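Cell divisionFtsK/SpoIIIE (Thermomonospora curvata, PDB 4NH0) binds EsxB, has weak ATPase activity and might be the translocase subunit of the ESX (type VII) secretion system, which exports EsxA and EsxB. Local coordinates at residues 387-391 with 414-419; 523-527 with 573-577; 626-631 with 683-689. One frame throughout, in Å; residues are numbered along the deposited sequence.

Contact 1: 387-391 with 414-419; sequences RQEHL and PPMPTL
In the P-loop NTPase fold of FtsK 1, helix 371-394 packs against the entry into strand 418-424, in the parallel part of the sheet between 337-343 and 452-458. Residues 387-391 are regular helix; 414-417 are extended, and strand begins at Thr-418. The closest CA pair, Arg-387 and Met-416, is 8.7 Å apart, so side chains bridge the gap. Met-416 is extended through chi1 and chi2 (both t), then turned at chi3 (p): its CE lies 3.7 Å from CD2 of Leu-391 (mt), and its SD sits obliquely, 4.5 Å from the centroid of the His-390 ring. His-390, chi1 t, brings NE2 to 4.0 Å from Pro-414 CG at the ring edge, while Tyr-403 of helix 400-410 meets the same ring edge-to-face. Arg-387 (chi1 m, chi2 t, chi3 111°) pairs with Glu-383 on its own helix, and its NE bonds to Leu-450 O. One face of the guanidinium is laid over Leu-419 (chi1 t, chi2 p), with NH1 3.9 Å from Leu-419 CB.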
loop_
_atom_site.group_PDB
_atom_site.type_symbol
_atom_site.label_atom_id
_atom_site.label_comp_id
_atom_site.label_asym_id
_atom_site.label_seq_id
_atom_site.Cartn_x
_atom_site.Cartn_y
_atom_site.Cartn_z
ATOM N N ARG A 387 -13.114 29.654 15.880
ATOM C CA ARG A 387 -13.948 30.697 16.454
ATOM C C ARG A 387 -13.430 32.107 16.142
ATOM O O ARG A 387 -14.226 33.020 15.955
ATOM C CB ARG A 387 -14.073 30.508 17.967
ATOM C CG ARG A 387 -14.894 29.299 18.379
ATOM C CD ARG A 387 -14.966 29.176 19.889
ATOM N NE ARG A 387 -16.306 29.446 20.396
ATOM C CZ ARG A 387 -17.247 28.519 20.519
ATOM N NH1 ARG A 387 -16.990 27.267 20.165
ATOM N NH2 ARG A 387 -18.442 28.839 20.987
ATOM N N GLN A 388 -12.109 32.265 16.146
ATOM C CA GLN A 388 -11.455 33.524 15.829
ATOM C C GLN A 388 -11.638 34.000 14.408
ATOM O O GLN A 388 -12.056 35.116 14.166
ATOM C CB GLN A 388 -9.968 33.299 15.990
ATOM C CG GLN A 388 -9.231 34.325 16.805
ATOM C CD GLN A 388 -7.821 33.872 17.110
ATOM O OE1 GLN A 388 -7.299 32.983 16.454
ATOM N NE2 GLN A 388 -7.201 34.480 18.106
ATOM N N GLU A 389 -11.382 33.111 13.464
ATOM C CA GLU A 389 -11.584 33.378 12.045
ATOM C C GLU A 389 -13.056 33.598 11.734
ATOM O O GLU A 389 -13.391 34.311 10.795
ATOM C CB GLU A 389 -11.033 32.243 11.189
ATOM C CG GLU A 389 -9.750 32.594 10.432
ATOM C CD GLU A 389 -9.998 33.502 9.235
ATOM O OE1 GLU A 389 -11.047 33.356 8.568
ATOM O OE2 GLU A 389 -9.143 34.371 8.968
ATOM N N HIS A 390 -13.929 32.985 12.526
ATOM C CA HIS A 390 -15.362 33.225 12.407
ATOM C C HIS A 390 -15.661 34.676 12.770
ATOM O O HIS A 390 -16.487 35.324 12.133
ATOM C CB HIS A 390 -16.150 32.268 13.308
ATOM C CG HIS A 390 -17.621 32.220 13.010
ATOM N ND1 HIS A 390 -18.290 33.217 12.337
ATOM C CD2 HIS A 390 -18.549 31.276 13.302
ATOM C CE1 HIS A 390 -19.561 32.896 12.225
ATOM N NE2 HIS A 390 -19.752 31.723 12.802
ATOM N N LEU A 391 -14.978 35.187 13.790
ATOM C CA LEU A 391 -15.177 36.566 14.226
ATOM C C LEU A 391 -14.477 37.556 13.301
ATOM O O LEU A 391 -14.859 38.723 13.225
ATOM C CB LEU A 391 -14.685 36.756 15.662
ATOM C CG LEU A 391 -15.387 35.915 16.727
ATOM C CD1 LEU A 391 -14.714 36.076 18.082
ATOM C CD2 LEU A 391 -16.858 36.284 16.809
ATOM N N PRO A 414 -25.476 33.062 12.011
ATOM C CA PRO A 414 -25.668 31.760 12.649
ATOM C C PRO A 414 -25.435 31.867 14.146
ATOM O O PRO A 414 -24.588 32.654 14.569
ATOM C CB PRO A 414 -24.607 30.882 11.982
ATOM C CG PRO A 414 -23.537 31.837 11.589
ATOM C CD PRO A 414 -24.251 33.101 11.193
ATOM N N PRO A 415 -26.194 31.107 14.945
ATOM C CA PRO A 415 -25.943 31.104 16.387
ATOM C C PRO A 415 -24.563 30.542 16.703
ATOM O O PRO A 415 -24.212 29.475 16.204
ATOM C CB PRO A 415 -27.044 30.191 16.936
ATOM C CG PRO A 415 -28.105 30.191 15.886
ATOM C CD PRO A 415 -27.376 30.308 14.584
ATOM N N MET A 416 -23.786 31.264 17.501
ATOM C CA MET A 416 -22.516 30.739 17.984
ATOM C C MET A 416 -22.546 30.668 19.502
ATOM O O MET A 416 -22.387 31.681 20.181
ATOM C CB MET A 416 -21.342 31.593 17.509
ATOM C CG MET A 416 -19.988 30.989 17.842
ATOM S SD MET A 416 -18.603 31.977 17.256
ATOM C CE MET A 416 -18.933 33.532 18.076
ATOM N N PRO A 417 -22.756 29.459 20.036
ATOM C CA PRO A 417 -22.903 29.208 21.471
ATOM C C PRO A 417 -21.590 29.347 22.223
ATOM O O PRO A 417 -20.532 29.106 21.648
ATOM C CB PRO A 417 -23.399 27.764 21.513
ATOM C CG PRO A 417 -22.799 27.144 20.309
ATOM C CD PRO A 417 -22.816 28.212 19.254
ATOM N N THR A 418 -21.655 29.734 23.492
ATOM C CA THR A 418 -20.468 29.740 24.332
ATOM C C THR A 418 -20.051 28.301 24.597
ATOM O O THR A 418 -20.898 27.413 24.687
ATOM C CB THR A 418 -20.700 30.465 25.667
ATOM O OG1 THR A 418 -21.809 29.871 26.350
ATOM C CG2 THR A 418 -20.988 31.937 25.433
ATOM N N LEU A 419 -18.751 28.069 24.712
ATOM C CA LEU A 419 -18.250 26.720 24.927
ATOM C C LEU A 419 -17.769 26.529 26.358
ATOM O O LEU A 419 -16.897 27.253 26.832
ATOM C CB LEU A 419 -17.120 26.405 23.948
ATOM C CG LEU A 419 -16.645 24.954 23.962
ATOM C CD1 LEU A 419 -17.798 24.028 23.627
ATOM C CD2 LEU A 419 -15.494 24.753 22.993
#

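Contact 2: 523-527 with 573-577; sequences VSGPV and ESLFD
Helix 575-583 starts against the loop 523-527, which satisfies its first two amides. That loop is irregular: Val-523 at phi/psi -133/-5 and Gly-525 at -124/178 present their carbonyls to the helix start. Ser-574 is the N-cap (-71/156); its CA lies 4.6 Å from that of Gly-525, and the CA atoms of Val-523 and Phe-576 are 5.2 Å apart. Leu-575 N gives a very short bond, 2.5 Å, to Gly-525 O. Phe-576 N gives a weak one, 2.7 Å at 122°, to Val-523 O. Asp-577 N is capped weakly by Ser-574 OG (chi1 p) at 3.4 Å, and that hydroxyl donates weakly to Asp-577 OD2 at 2.8 Å. The loop follows the last strand of the FtsK 1 sheet, 518-520, and meets the helix just after the unmodelled 531-571, in the connection from FtsK 1 to FtsK 2. Both sides rest on the Walker A helix 317-329: Glu-319 accepts from Val-523 N and hydrogen-bonds Ser-524 OG, and Arg-322 makes a cation-pi contact with Phe-576. Val-527 CG1 packs on Leu-575 CD1 at 3.7 Å, and Val-523 CG2 meets the ring edge of Phe-576 (chi1 t, chi2 -91°) at CD2, 4.1 Å.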
loop_
_atom_site.group_PDB
_atom_site.type_symbol
_atom_site.label_atom_id
_atom_site.label_comp_id
_atom_site.label_asym_id
_atom_site.label_seq_id
_atom_site.Cartn_x
_atom_site.Cartn_y
_atom_site.Cartn_z
ATOM N N VAL A 523 -28.378 15.067 41.833
ATOM C CA VAL A 523 -29.211 14.773 40.674
ATOM C C VAL A 523 -29.290 13.271 40.431
ATOM O O VAL A 523 -30.018 12.811 39.553
ATOM C CB VAL A 523 -28.676 15.460 39.403
ATOM C CG1 VAL A 523 -28.837 16.966 39.503
ATOM C CG2 VAL A 523 -27.222 15.088 39.173
ATOM N N SER A 524 -28.537 12.511 41.220
ATOM C CA SER A 524 -28.462 11.065 41.049
ATOM C C SER A 524 -29.396 10.330 42.005
ATOM O O SER A 524 -29.165 9.167 42.338
ATOM C CB SER A 524 -27.024 10.584 41.250
ATOM O OG SER A 524 -26.144 11.221 40.341
ATOM N N GLY A 525 -30.448 11.012 42.443
ATOM C CA GLY A 525 -31.423 10.414 43.336
ATOM C C GLY A 525 -32.829 10.490 42.775
ATOM O O GLY A 525 -33.037 11.029 41.690
ATOM N N PRO A 526 -33.806 9.936 43.507
ATOM C CA PRO A 526 -35.221 10.005 43.135
ATOM C C PRO A 526 -35.909 11.208 43.772
ATOM O O PRO A 526 -35.250 11.981 44.464
ATOM C CB PRO A 526 -35.777 8.700 43.692
ATOM C CG PRO A 526 -34.976 8.493 44.944
ATOM C CD PRO A 526 -33.597 9.071 44.683
ATOM N N VAL A 527 -37.208 11.371 43.532
ATOM C CA VAL A 527 -37.997 12.384 44.235
ATOM C C VAL A 527 -39.239 11.717 44.833
ATOM O O VAL A 527 -39.726 10.711 44.315
ATOM C CB VAL A 527 -38.387 13.574 43.313
ATOM C CG1 VAL A 527 -37.547 13.576 42.044
ATOM C CG2 VAL A 527 -39.874 13.560 42.971
ATOM N N GLU A 573 -35.554 5.093 39.638
ATOM C CA GLU A 573 -34.748 5.758 38.621
ATOM C C GLU A 573 -34.284 7.123 39.117
ATOM O O GLU A 573 -35.021 7.829 39.806
ATOM C CB GLU A 573 -35.527 5.898 37.310
ATOM C CG GLU A 573 -36.799 6.722 37.410
ATOM C CD GLU A 573 -37.415 7.005 36.053
ATOM O OE1 GLU A 573 -36.774 6.684 35.030
ATOM O OE2 GLU A 573 -38.537 7.550 36.009
ATOM N N SER A 574 -33.054 7.488 38.769
ATOM C CA SER A 574 -32.465 8.738 39.235
ATOM C C SER A 574 -33.106 9.948 38.567
ATOM O O SER A 574 -33.662 9.843 37.475
ATOM C CB SER A 574 -30.956 8.743 38.983
ATOM O OG SER A 574 -30.671 8.694 37.596
ATOM N N LEU A 575 -33.023 11.095 39.235
ATOM C CA LEU A 575 -33.545 12.344 38.693
ATOM C C LEU A 575 -32.785 12.726 37.431
ATOM O O LEU A 575 -33.339 13.349 36.527
ATOM C CB LEU A 575 -33.453 13.462 39.736
ATOM C CG LEU A 575 -34.048 14.832 39.400
ATOM C CD1 LEU A 575 -34.684 15.435 40.638
ATOM C CD2 LEU A 575 -32.989 15.770 38.847
ATOM N N PHE A 576 -31.513 12.348 37.383
ATOM C CA PHE A 576 -30.669 12.604 36.225
ATOM C C PHE A 576 -31.269 11.988 34.967
ATOM O O PHE A 576 -31.458 12.671 33.962
ATOM C CB PHE A 576 -29.262 12.051 36.460
ATOM C CG PHE A 576 -28.291 12.363 35.356
ATOM C CD1 PHE A 576 -28.122 11.491 34.294
ATOM C CD2 PHE A 576 -27.543 13.527 35.387
ATOM C CE1 PHE A 576 -27.229 11.777 33.281
ATOM C CE2 PHE A 576 -26.646 13.817 34.377
ATOM C CZ PHE A 576 -26.490 12.941 33.324
ATOM N N ASP A 577 -31.570 10.695 35.039
ATOM C CA ASP A 577 -32.123 9.964 33.906
ATOM C C ASP A 577 -33.456 10.546 33.454
ATOM O O ASP A 577 -33.718 10.657 32.258
ATOM C CB ASP A 577 -32.294 8.486 34.259
ATOM C CG ASP A 577 -30.974 7.800 34.552
ATOM O OD1 ASP A 577 -29.959 8.171 33.926
ATOM O OD2 ASP A 577 -30.953 6.892 35.408
#

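Contact 3: 626-631 with 683-689; sequences WRGRLH and LHTPQEV
Two irregular pieces of backbone meet. Residues 626-631 curl through a tight turn into strand 631-639; residues 683-689 leave the end of helix 669-683 to enter strand 689-694. Gly-628 (79/27) and Leu-630 (57/28) both have positive phi. The CA atoms pair as Arg-627 with Leu-683 at 5.0 Å and Gly-628 with His-684 at 5.1 Å. On the other segment, Glu-688 N and Val-689 N both bond to Thr-685 O, at 2.7 and 3.1 Å.

His-684 (chi1 m, chi2 80°) pushes its ring into the curl. Gly-628 N lies over one face, and Leu-630 N gives a weak hydrogen bond to His-684 NE2 at 3.1 Å; His-684 ND1 is bonded to Leu-680 O, which fits NE2 acting as acceptor. Arg-627 (chi1 t, chi2 -144°, chi3 p) swings round to form a salt bridge with Glu-688: NH1 to OE2 is 3.2 Å, NH2 to OE1 a weaker 3.4 Å. Glu-688 OE2 also accepts from Thr-685 N at 2.9 Å. Leu-683 CD1 packs 3.3 Å from His-631 O, and Leu-630 CD2 lies 4.3 Å from Val-689 CG1.

Residues 626-631 lead into strand 631-639 of the antiparallel part of the sheet, and the contact ties that entry to the return loop of the beta-alpha-beta crossover in the FtsK 2 P-loop NTPase fold, from strand 659-662 through the Walker A helix to strand 689-694.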
loop_
_atom_site.group_PDB
_atom_site.type_symbol
_atom_site.label_atom_id
_atom_site.label_comp_id
_atom_site.label_asym_id
_atom_site.label_seq_id
_atom_site.Cartn_x
_atom_site.Cartn_y
_atom_site.Cartn_z
ATOM N N TRP A 626 -15.249 11.676 -11.501
ATOM C CA TRP A 626 -13.940 11.132 -11.160
ATOM C C TRP A 626 -13.800 9.651 -11.496
ATOM O O TRP A 626 -13.095 8.919 -10.804
ATOM C CB TRP A 626 -13.649 11.352 -9.675
ATOM C CG TRP A 626 -13.361 12.777 -9.342
ATOM C CD1 TRP A 626 -14.185 13.654 -8.701
ATOM C CD2 TRP A 626 -12.165 13.501 -9.650
ATOM N NE1 TRP A 626 -13.573 14.878 -8.583
ATOM C CE2 TRP A 626 -12.332 14.810 -9.159
ATOM C CE3 TRP A 626 -10.968 13.168 -10.289
ATOM C CZ2 TRP A 626 -11.348 15.786 -9.288
ATOM C CZ3 TRP A 626 -9.993 14.137 -10.415
ATOM C CH2 TRP A 626 -10.188 15.430 -9.917
ATOM N N ARG A 627 -14.464 9.212 -12.558
ATOM C CA ARG A 627 -14.308 7.841 -13.022
ATOM C C ARG A 627 -13.367 7.798 -14.217
ATOM O O ARG A 627 -13.610 8.451 -15.231
ATOM C CB ARG A 627 -15.657 7.228 -13.396
ATOM C CG ARG A 627 -15.604 5.722 -13.599
ATOM C CD ARG A 627 -16.535 5.276 -14.707
ATOM N NE ARG A 627 -16.084 5.760 -16.007
ATOM C CZ ARG A 627 -15.152 5.162 -16.741
ATOM N NH1 ARG A 627 -14.569 4.055 -16.303
ATOM N NH2 ARG A 627 -14.801 5.671 -17.913
ATOM N N GLY A 628 -12.290 7.031 -14.095
ATOM C CA GLY A 628 -11.322 6.911 -15.168
ATOM C C GLY A 628 -10.381 8.095 -15.237
ATOM O O GLY A 628 -9.861 8.426 -16.301
ATOM N N ARG A 629 -10.164 8.738 -14.095
ATOM C CA ARG A 629 -9.260 9.879 -14.015
ATOM C C ARG A 629 -7.935 9.459 -13.392
ATOM O O ARG A 629 -7.116 10.301 -13.023
ATOM C CB ARG A 629 -9.897 11.007 -13.202
ATOM C CG ARG A 629 -11.304 11.370 -13.648
ATOM C CD ARG A 629 -11.300 12.271 -14.870
ATOM N NE ARG A 629 -10.948 13.647 -14.533
ATOM C CZ ARG A 629 -9.716 14.141 -14.594
ATOM N NH1 ARG A 629 -8.709 13.369 -14.982
ATOM N NH2 ARG A 629 -9.490 15.406 -14.268
ATOM N N LEU A 630 -7.744 8.146 -13.281
ATOM C CA LEU A 630 -6.566 7.553 -12.652
ATOM C C LEU A 630 -6.371 8.017 -11.215
ATOM O O LEU A 630 -5.249 8.059 -10.715
ATOM C CB LEU A 630 -5.308 7.847 -13.468
ATOM C CG LEU A 630 -5.077 6.925 -14.664
ATOM C CD1 LEU A 630 -3.703 7.165 -15.246
ATOM C CD2 LEU A 630 -5.237 5.471 -14.258
ATOM N N HIS A 631 -7.470 8.361 -10.554
ATOM C CA HIS A 631 -7.438 8.661 -9.131
ATOM C C HIS A 631 -7.998 7.482 -8.349
ATOM O O HIS A 631 -8.963 6.850 -8.775
ATOM C CB HIS A 631 -8.226 9.932 -8.821
ATOM C CG HIS A 631 -7.517 11.192 -9.208
ATOM N ND1 HIS A 631 -7.223 11.509 -10.516
ATOM C CD2 HIS A 631 -7.045 12.215 -8.458
ATOM C CE1 HIS A 631 -6.599 12.673 -10.556
ATOM N NE2 HIS A 631 -6.479 13.123 -9.320
ATOM N N LEU A 683 -13.014 2.109 -10.343
ATOM C CA LEU A 683 -13.153 3.374 -11.054
ATOM C C LEU A 683 -12.659 3.285 -12.492
ATOM O O LEU A 683 -12.647 4.280 -13.213
ATOM C CB LEU A 683 -12.403 4.484 -10.317
ATOM C CG LEU A 683 -12.942 4.853 -8.935
ATOM C CD1 LEU A 683 -12.063 5.902 -8.277
ATOM C CD2 LEU A 683 -14.374 5.342 -9.040
ATOM N N HIS A 684 -12.247 2.092 -12.905
ATOM C CA HIS A 684 -11.742 1.894 -14.258
ATOM C C HIS A 684 -12.194 0.562 -14.838
ATOM O O HIS A 684 -12.479 -0.384 -14.106
ATOM C CB HIS A 684 -10.216 1.972 -14.277
ATOM C CG HIS A 684 -9.667 3.244 -13.709
ATOM N ND1 HIS A 684 -9.546 3.461 -12.354
ATOM C CD2 HIS A 684 -9.208 4.364 -14.314
ATOM C CE1 HIS A 684 -9.036 4.663 -12.148
ATOM N NE2 HIS A 684 -8.824 5.231 -13.321
ATOM N N THR A 685 -12.258 0.499 -16.163
ATOM C CA THR A 685 -12.588 -0.733 -16.862
ATOM C C THR A 685 -11.304 -1.499 -17.164
ATOM O O THR A 685 -10.236 -0.897 -17.255
ATOM C CB THR A 685 -13.357 -0.451 -18.169
ATOM O OG1 THR A 685 -12.479 0.153 -19.125
ATOM C CG2 THR A 685 -14.530 0.477 -17.907
ATOM N N PRO A 686 -11.398 -2.831 -17.308
ATOM C CA PRO A 686 -10.228 -3.665 -17.610
ATOM C C PRO A 686 -9.489 -3.260 -18.887
ATOM O O PRO A 686 -8.354 -3.685 -19.088
ATOM C CB PRO A 686 -10.833 -5.062 -17.760
ATOM C CG PRO A 686 -12.040 -5.030 -16.904
ATOM C CD PRO A 686 -12.595 -3.647 -17.043
ATOM N N GLN A 687 -10.126 -2.457 -19.733
ATOM C CA GLN A 687 -9.477 -1.946 -20.934
ATOM C C GLN A 687 -8.720 -0.657 -20.642
ATOM O O GLN A 687 -7.949 -0.179 -21.472
ATOM C CB GLN A 687 -10.501 -1.707 -22.042
ATOM C CG GLN A 687 -11.033 -2.971 -22.687
ATOM C CD GLN A 687 -11.935 -2.680 -23.868
ATOM O OE1 GLN A 687 -11.645 -3.074 -24.996
ATOM N NE2 GLN A 687 -13.038 -1.985 -23.614
ATOM N N GLU A 688 -8.949 -0.096 -19.460
ATOM C CA GLU A 688 -8.299 1.147 -19.066
ATOM C C GLU A 688 -7.105 0.887 -18.157
ATOM O O GLU A 688 -6.123 1.626 -18.186
ATOM C CB GLU A 688 -9.300 2.075 -18.375
ATOM C CG GLU A 688 -10.361 2.640 -19.305
ATOM C CD GLU A 688 -11.407 3.457 -18.573
ATOM O OE1 GLU A 688 -11.863 4.475 -19.130
ATOM O OE2 GLU A 688 -11.780 3.076 -17.444
ATOM N N VAL A 689 -7.195 -0.163 -17.347
ATOM C CA VAL A 689 -6.098 -0.543 -16.463
ATOM C C VAL A 689 -5.853 -2.049 -16.495
ATOM O O VAL A 689 -6.777 -2.834 -16.695
ATOM C CB VAL A 689 -6.362 -0.113 -15.004
ATOM C CG1 VAL A 689 -6.358 1.401 -14.881
ATOM C CG2 VAL A 689 -7.673 -0.691 -14.505
#

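From the N terminus the three contacts come in series; none nests in or crosses another. Contact 1 closes a short loop in FtsK 1, 22 residues that include helix 400-410, and joins helix 371-394 to the start of strand 418-424. Contact 2 spans 45 residues, of which 531-571 are not modelled, and brings the helix of the chain leading on to FtsK 2 back onto FtsK 1. Its nearest atoms lie about 17 Å from those of contact 1. Contact 3 belongs to FtsK 2, with its centre 43 Å from that of contact 1 and 59 Å from that of contact 2, and closes over 51 residues, tying the approach to strand 631-639 to the helix 669-683 exit.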